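Local coordinates for protein aspartate aminotransferase, cytoplasmic (Schizosaccharomyces pombe 972h-, PDB 6JPK) that transfers the amino group of L-aspartate to 2-oxoglutarate, giving oxaloacetate and L-glutamate, with pyridoxal 5'-phosphate as cofactor, at residues Val86-Leu94 with Leu230-Val241. The protein carries 1 engineered substitution. Numbering follows the deposited sequence.
Sequences VLFRPNPHL and LNRDSWALNEFV
N238 ND2 gives one N-H to L87 O at 2.9 Å, in the plane of that carbonyl, and another to S234 O one helical turn back. The second bond lies well above the S234 carbonyl plane; the same oxygen also accepts the backbone N-H of N238. N238 OD1, at the other end of the amide, accepts from N91 ND2 at 3.0 Å, on a lone pair, with the two amides nearly coplanar (19° apart). N238 OD1 also lies at the edge of the F88 ring, 3.5 Å from F88 CD1, while P90 crosses the N238 side chain at about a right angle, CD against the amide. Donor and acceptor bonds thus set which end of the N238 amide is N and which is O. A water joins N91 ND2 to N238 O. At the exposed margin R89, bent at chi2 (-144°) and chi3, donates from NE to N231 OD1 at 3.1 Å, tilted out of the carbonyl plane; a second water bridges R89 NH2 and N231 N. On the side toward the central sheet, L87 CD2 meets L237 CD2 at 3.9 Å, and V241 CG2, anti to the carbonyl carbon, meets F88 CE1 and L94 CD1, while CG1 lies beside the N91 amide. L230 packs on helix 310-340. The contact joins the end of helix 77-87 and the F88-N91 turn to helices 230-233 and 235-241 in the PLP-binding aminotransferase fold. A buried asparagine therefore serves the L87 carbonyl, left without a helical partner where helix 77-87 stops, and ties the turn to helix 235-241 without any charged pair between the segments.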
ATOM      1  N   VAL A  86      14.698  16.898  -2.407  1.00  8.09           N
ATOM      2  CA  VAL A  86      15.670  16.372  -3.368  1.00  8.05           C
ATOM      3  C   VAL A  86      15.166  16.549  -4.807  1.00 10.83           C
ATOM      4  O   VAL A  86      15.975  16.663  -5.739  1.00  7.99           O
ATOM      5  CB  VAL A  86      16.027  14.903  -3.047  1.00  9.85           C
ATOM      6  CG1 VAL A  86      14.865  13.966  -3.359  1.00  7.60           C
ATOM      7  CG2 VAL A  86      17.304  14.465  -3.812  1.00  7.98           C
ATOM      8  N   LEU A  87      13.837  16.622  -5.005  1.00  9.06           N
ATOM      9  CA  LEU A  87      13.274  16.912  -6.329  1.00 11.37           C
ATOM     10  C   LEU A  87      13.529  18.350  -6.752  1.00 11.18           C
ATOM     11  O   LEU A  87      13.705  18.628  -7.942  1.00  8.29           O
ATOM     12  CB  LEU A  87      11.760  16.680  -6.340  1.00 11.11           C
ATOM     13  CG  LEU A  87      11.232  15.254  -6.260  1.00 16.40           C
ATOM     14  CD1 LEU A  87       9.707  15.263  -6.218  1.00 15.98           C
ATOM     15  CD2 LEU A  87      11.757  14.431  -7.440  1.00 11.61           C
ATOM     16  N   PHE A  88      13.492  19.282  -5.801  1.00  8.17           N
ATOM     17  CA  PHE A  88      13.438  20.711  -6.068  1.00 10.75           C
ATOM     18  C   PHE A  88      14.618  21.438  -5.432  1.00 12.67           C
ATOM     19  O   PHE A  88      14.471  22.540  -4.895  1.00  9.99           O
ATOM     20  CB  PHE A  88      12.117  21.308  -5.569  1.00  8.50           C
ATOM     21  CG  PHE A  88      10.890  20.781  -6.301  1.00 10.00           C
ATOM     22  CD1 PHE A  88      10.711  21.032  -7.658  1.00  9.90           C
ATOM     23  CD2 PHE A  88       9.926  20.047  -5.631  1.00 10.72           C
ATOM     24  CE1 PHE A  88       9.589  20.553  -8.343  1.00 11.51           C
ATOM     25  CE2 PHE A  88       8.801  19.564  -6.306  1.00 14.64           C
ATOM     26  CZ  PHE A  88       8.640  19.814  -7.665  1.00 12.46           C
ATOM     27  N   ARG A  89      15.810  20.850  -5.503  1.00  8.76           N
ATOM     28  CA  ARG A  89      16.977  21.538  -4.950  1.00 13.93           C
ATOM     29  C   ARG A  89      17.181  22.932  -5.546  1.00 14.33           C
ATOM     30  O   ARG A  89      17.502  23.855  -4.773  1.00 15.31           O
ATOM     31  CB  ARG A  89      18.234  20.658  -5.097  1.00 11.12           C
ATOM     32  CG  ARG A  89      18.082  19.254  -4.455  1.00 14.04           C
ATOM     33  CD  ARG A  89      19.372  18.730  -3.795  1.00 17.47           C
ATOM     34  NE  ARG A  89      20.376  18.324  -4.776  1.00 21.66           N
ATOM     35  CZ  ARG A  89      21.656  18.079  -4.497  1.00 22.68           C
ATOM     36  NH1 ARG A  89      22.113  18.199  -3.252  1.00 18.94           N
ATOM     37  NH2 ARG A  89      22.484  17.720  -5.472  1.00 23.02           N
ATOM     38  N   PRO A  90      16.988  23.175  -6.852  1.00 12.18           N
ATOM     39  CA  PRO A  90      17.069  24.561  -7.352  1.00 10.07           C
ATOM     40  C   PRO A  90      15.897  25.447  -6.948  1.00 12.47           C
ATOM     41  O   PRO A  90      15.941  26.645  -7.244  1.00 12.20           O
ATOM     42  CB  PRO A  90      17.101  24.391  -8.877  1.00 11.80           C
ATOM     43  CG  PRO A  90      17.481  22.940  -9.109  1.00 12.63           C
ATOM     44  CD  PRO A  90      16.862  22.213  -7.963  1.00 10.97           C
ATOM     45  N   ASN A  91      14.852  24.927  -6.304  1.00 10.44           N
ATOM     46  CA  ASN A  91      13.667  25.729  -5.974  1.00 11.00           C
ATOM     47  C   ASN A  91      13.217  25.494  -4.533  1.00  9.67           C
ATOM     48  O   ASN A  91      12.080  25.076  -4.282  1.00 10.08           O
ATOM     49  CB  ASN A  91      12.536  25.419  -6.954  1.00 10.18           C
ATOM     50  CG  ASN A  91      12.764  26.033  -8.318  1.00 12.52           C
ATOM     51  OD1 ASN A  91      12.767  27.240  -8.452  1.00 13.83           O
ATOM     52  ND2 ASN A  91      12.941  25.198  -9.341  1.00 10.21           N
ATOM     53  N   PRO A  92      14.084  25.774  -3.551  1.00 10.50           N
ATOM     54  CA  PRO A  92      13.699  25.528  -2.151  1.00  9.99           C
ATOM     55  C   PRO A  92      12.526  26.374  -1.680  1.00 11.26           C
ATOM     56  O   PRO A  92      11.901  26.019  -0.670  1.00 10.01           O
ATOM     57  CB  PRO A  92      14.981  25.862  -1.368  1.00 11.66           C
ATOM     58  CG  PRO A  92      15.712  26.852  -2.248  1.00 13.05           C
ATOM     59  CD  PRO A  92      15.419  26.400  -3.662  1.00 12.12           C
ATOM     60  N   HIS A  93      12.205  27.475  -2.375  1.00 11.56           N
ATOM     61  CA  HIS A  93      11.091  28.326  -1.957  1.00 15.94           C
ATOM     62  C   HIS A  93       9.749  27.601  -2.027  1.00 12.76           C
ATOM     63  O   HIS A  93       8.811  28.003  -1.329  1.00 12.92           O
ATOM     64  CB  HIS A  93      11.025  29.592  -2.819  1.00 14.37           C
ATOM     65  CG  HIS A  93      10.571  29.331  -4.221  1.00 16.38           C
ATOM     66  ND1 HIS A  93      11.409  28.821  -5.191  1.00 16.66           N
ATOM     67  CD2 HIS A  93       9.358  29.479  -4.810  1.00 15.67           C
ATOM     68  CE1 HIS A  93      10.733  28.678  -6.319  1.00 17.02           C
ATOM     69  NE2 HIS A  93       9.487  29.068  -6.114  1.00 17.26           N
ATOM     70  N   LEU A  94       9.624  26.555  -2.854  1.00 11.20           N
ATOM     71  CA  LEU A  94       8.364  25.808  -2.899  1.00 10.42           C
ATOM     72  C   LEU A  94       8.069  25.156  -1.558  1.00 12.26           C
ATOM     73  O   LEU A  94       6.913  25.120  -1.116  1.00 12.30           O
ATOM     74  CB  LEU A  94       8.396  24.745  -3.997  1.00  9.27           C
ATOM     75  CG  LEU A  94       8.600  25.234  -5.431  1.00 12.18           C
ATOM     76  CD1 LEU A  94       8.855  24.035  -6.365  1.00  8.99           C
ATOM     77  CD2 LEU A  94       7.413  26.072  -5.918  1.00  9.55           C
ATOM     78  N   LEU A 230      21.651  14.029  -9.544  1.00  8.56           N
ATOM     79  CA  LEU A 230      20.269  14.205  -9.100  1.00  8.20           C
ATOM     80  C   LEU A 230      19.615  15.432  -9.731  1.00  8.23           C
ATOM     81  O   LEU A 230      18.458  15.374 -10.157  1.00  8.02           O
ATOM     82  CB  LEU A 230      20.221  14.309  -7.578  1.00  8.25           C
ATOM     83  CG  LEU A 230      20.454  13.002  -6.833  1.00 10.69           C
ATOM     84  CD1 LEU A 230      20.828  13.288  -5.385  1.00 11.51           C
ATOM     85  CD2 LEU A 230      19.223  12.125  -6.912  1.00 10.64           C
ATOM     86  N   ASN A 231      20.322  16.568  -9.758  1.00  8.52           N
ATOM     87  CA  ASN A 231      19.737  17.792 -10.309  1.00  9.77           C
ATOM     88  C   ASN A 231      19.576  17.716 -11.823  1.00 11.08           C
ATOM     89  O   ASN A 231      18.617  18.276 -12.366  1.00 12.01           O
ATOM     90  CB  ASN A 231      20.582  19.014  -9.930  1.00  8.98           C
ATOM     91  CG  ASN A 231      20.509  19.325  -8.448  1.00  9.68           C
ATOM     92  OD1 ASN A 231      19.704  18.743  -7.722  1.00  8.83           O
ATOM     93  ND2 ASN A 231      21.349  20.236  -7.991  1.00  9.62           N
ATOM     94  N   ARG A 232      20.498  17.039 -12.524  1.00  9.00           N
ATOM     95  CA  ARG A 232      20.314  16.809 -13.957  1.00  8.57           C
ATOM     96  C   ARG A 232      19.053  15.998 -14.222  1.00  8.24           C
ATOM     97  O   ARG A 232      18.300  16.291 -15.156  1.00  8.20           O
ATOM     98  CB  ARG A 232      21.531  16.087 -14.538  1.00 13.35           C
ATOM     99  CG  ARG A 232      21.444  15.784 -16.033  1.00 20.53           C
ATOM    100  CD  ARG A 232      22.684  15.006 -16.492  1.00 29.32           C
ATOM    101  NE  ARG A 232      23.913  15.685 -16.084  1.00 41.15           N
ATOM    102  CZ  ARG A 232      25.110  15.105 -15.981  1.00 49.23           C
ATOM    103  NH1 ARG A 232      25.258  13.809 -16.251  1.00 50.41           N
ATOM    104  NH2 ARG A 232      26.161  15.823 -15.596  1.00 51.32           N
ATOM    105  N   ASP A 233      18.805  14.969 -13.415  1.00  8.03           N
ATOM    106  CA  ASP A 233      17.659  14.108 -13.693  1.00 11.34           C
ATOM    107  C   ASP A 233      16.332  14.761 -13.322  1.00 11.80           C
ATOM    108  O   ASP A 233      15.300  14.387 -13.887  1.00 11.77           O
ATOM    109  CB  ASP A 233      17.830  12.764 -12.981  1.00 10.03           C
ATOM    110  CG  ASP A 233      18.951  11.922 -13.597  1.00 13.90           C
ATOM    111  OD1 ASP A 233      19.499  12.350 -14.642  1.00 11.05           O
ATOM    112  OD2 ASP A 233      19.297  10.855 -13.035  1.00 10.76           O
ATOM    113  N   SER A 234      16.337  15.750 -12.428  1.00 10.43           N
ATOM    114  CA  SER A 234      15.139  16.518 -12.105  1.00 11.87           C
ATOM    115  C   SER A 234      15.043  17.826 -12.893  1.00 11.25           C
ATOM    116  O   SER A 234      14.197  18.671 -12.569  1.00 11.08           O
ATOM    117  CB  SER A 234      15.084  16.814 -10.598  1.00  7.78           C
ATOM    118  OG  SER A 234      16.137  17.691 -10.203  1.00  8.05           O
ATOM    119  N   TRP A 235      15.868  17.998 -13.929  1.00  8.12           N
ATOM    120  CA  TRP A 235      15.921  19.269 -14.653  1.00 13.20           C
ATOM    121  C   TRP A 235      14.558  19.669 -15.217  1.00 10.05           C
ATOM    122  O   TRP A 235      14.165  20.839 -15.133  1.00  8.82           O
ATOM    123  CB  TRP A 235      16.954  19.198 -15.791  1.00  8.55           C
ATOM    124  CG  TRP A 235      16.988  20.490 -16.573  1.00 10.32           C
ATOM    125  CD1 TRP A 235      17.752  21.588 -16.305  1.00 13.17           C
ATOM    126  CD2 TRP A 235      16.174  20.832 -17.708  1.00 10.61           C
ATOM    127  NE1 TRP A 235      17.484  22.587 -17.222  1.00 13.17           N
ATOM    128  CE2 TRP A 235      16.521  22.144 -18.094  1.00 12.65           C
ATOM    129  CE3 TRP A 235      15.197  20.147 -18.444  1.00 15.54           C
ATOM    130  CZ2 TRP A 235      15.912  22.798 -19.180  1.00 14.30           C
ATOM    131  CZ3 TRP A 235      14.593  20.799 -19.529  1.00 16.79           C
ATOM    132  CH2 TRP A 235      14.961  22.110 -19.884  1.00 13.71           C
ATOM    133  N   ALA A 236      13.831  18.717 -15.811  1.00  8.14           N
ATOM    134  CA  ALA A 236      12.558  19.046 -16.451  1.00 10.77           C
ATOM    135  C   ALA A 236      11.535  19.535 -15.436  1.00 11.26           C
ATOM    136  O   ALA A 236      10.798  20.492 -15.706  1.00 10.15           O
ATOM    137  CB  ALA A 236      12.019  17.833 -17.216  1.00 10.17           C
ATOM    138  N   LEU A 237      11.464  18.873 -14.271  1.00  9.60           N
ATOM    139  CA  LEU A 237      10.619  19.315 -13.167  1.00 13.65           C
ATOM    140  C   LEU A 237      10.900  20.753 -12.784  1.00 13.85           C
ATOM    141  O   LEU A 237       9.979  21.560 -12.613  1.00 13.24           O
ATOM    142  CB  LEU A 237      10.859  18.441 -11.936  1.00 17.87           C
ATOM    143  CG  LEU A 237       9.876  17.353 -11.588  1.00 20.40           C
ATOM    144  CD1 LEU A 237       9.811  16.388 -12.747  1.00 22.51           C
ATOM    145  CD2 LEU A 237      10.366  16.680 -10.314  1.00 15.42           C
ATOM    146  N   ASN A 238      12.174  21.071 -12.574  1.00  8.38           N
ATOM    147  CA  ASN A 238      12.525  22.394 -12.087  1.00  8.70           C
ATOM    148  C   ASN A 238      12.377  23.445 -13.174  1.00  8.98           C
ATOM    149  O   ASN A 238      12.115  24.616 -12.871  1.00  9.58           O
ATOM    150  CB  ASN A 238      13.938  22.365 -11.511  1.00  8.78           C
ATOM    151  CG  ASN A 238      13.970  21.687 -10.147  1.00 11.78           C
ATOM    152  OD1 ASN A 238      13.574  22.278  -9.140  1.00 11.42           O
ATOM    153  ND2 ASN A 238      14.385  20.440 -10.118  1.00  8.39           N
ATOM    154  N   GLU A 239      12.527  23.053 -14.434  1.00  8.94           N
ATOM    155  CA  GLU A 239      12.261  24.010 -15.503  1.00 11.03           C
ATOM    156  C   GLU A 239      10.784  24.377 -15.540  1.00 12.35           C
ATOM    157  O   GLU A 239      10.429  25.551 -15.721  1.00 11.56           O
ATOM    158  CB  GLU A 239      12.711  23.441 -16.848  1.00  9.18           C
ATOM    159  CG  GLU A 239      12.875  24.499 -17.934  1.00 22.60           C
ATOM    160  CD  GLU A 239      14.029  25.478 -17.654  1.00 26.86           C
ATOM    161  OE1 GLU A 239      14.900  25.206 -16.779  1.00 28.49           O
ATOM    162  OE2 GLU A 239      14.065  26.528 -18.321  1.00 28.06           O
ATOM    163  N   PHE A 240       9.907  23.386 -15.335  1.00  8.97           N
ATOM    164  CA  PHE A 240       8.477  23.648 -15.383  1.00  9.02           C
ATOM    165  C   PHE A 240       8.041  24.584 -14.263  1.00  9.21           C
ATOM    166  O   PHE A 240       7.088  25.352 -14.444  1.00  9.45           O
ATOM    167  CB  PHE A 240       7.691  22.332 -15.339  1.00  8.69           C
ATOM    168  CG  PHE A 240       6.233  22.494 -15.674  1.00 13.30           C
ATOM    169  CD1 PHE A 240       5.829  22.686 -16.984  1.00 14.61           C
ATOM    170  CD2 PHE A 240       5.269  22.466 -14.679  1.00 12.26           C
ATOM    171  CE1 PHE A 240       4.487  22.851 -17.303  1.00 15.53           C
ATOM    172  CE2 PHE A 240       3.917  22.630 -14.989  1.00 15.40           C
ATOM    173  CZ  PHE A 240       3.526  22.824 -16.300  1.00 15.24           C
ATOM    174  N   VAL A 241       8.743  24.567 -13.125  1.00 10.27           N
ATOM    175  CA  VAL A 241       8.396  25.454 -12.010  1.00 10.15           C
ATOM    176  C   VAL A 241       8.395  26.915 -12.446  1.00 11.02           C
ATOM    177  O   VAL A 241       7.584  27.717 -11.960  1.00 12.66           O
ATOM    178  CB  VAL A 241       9.357  25.236 -10.821  1.00 10.24           C
ATOM    179  CG1 VAL A 241       9.089  26.280  -9.715  1.00 10.42           C
ATOM    180  CG2 VAL A 241       9.216  23.822 -10.263  1.00  8.89           C
TER
HETATM  181  O   HOH W   1      16.762  18.466  -7.664  1.00 10.20           O
HETATM  182  O   HOH W   2      22.827  16.997  -8.442  1.00 18.18           O
HETATM  183  O   HOH W   3      13.991  26.488 -12.052  1.00 18.65           O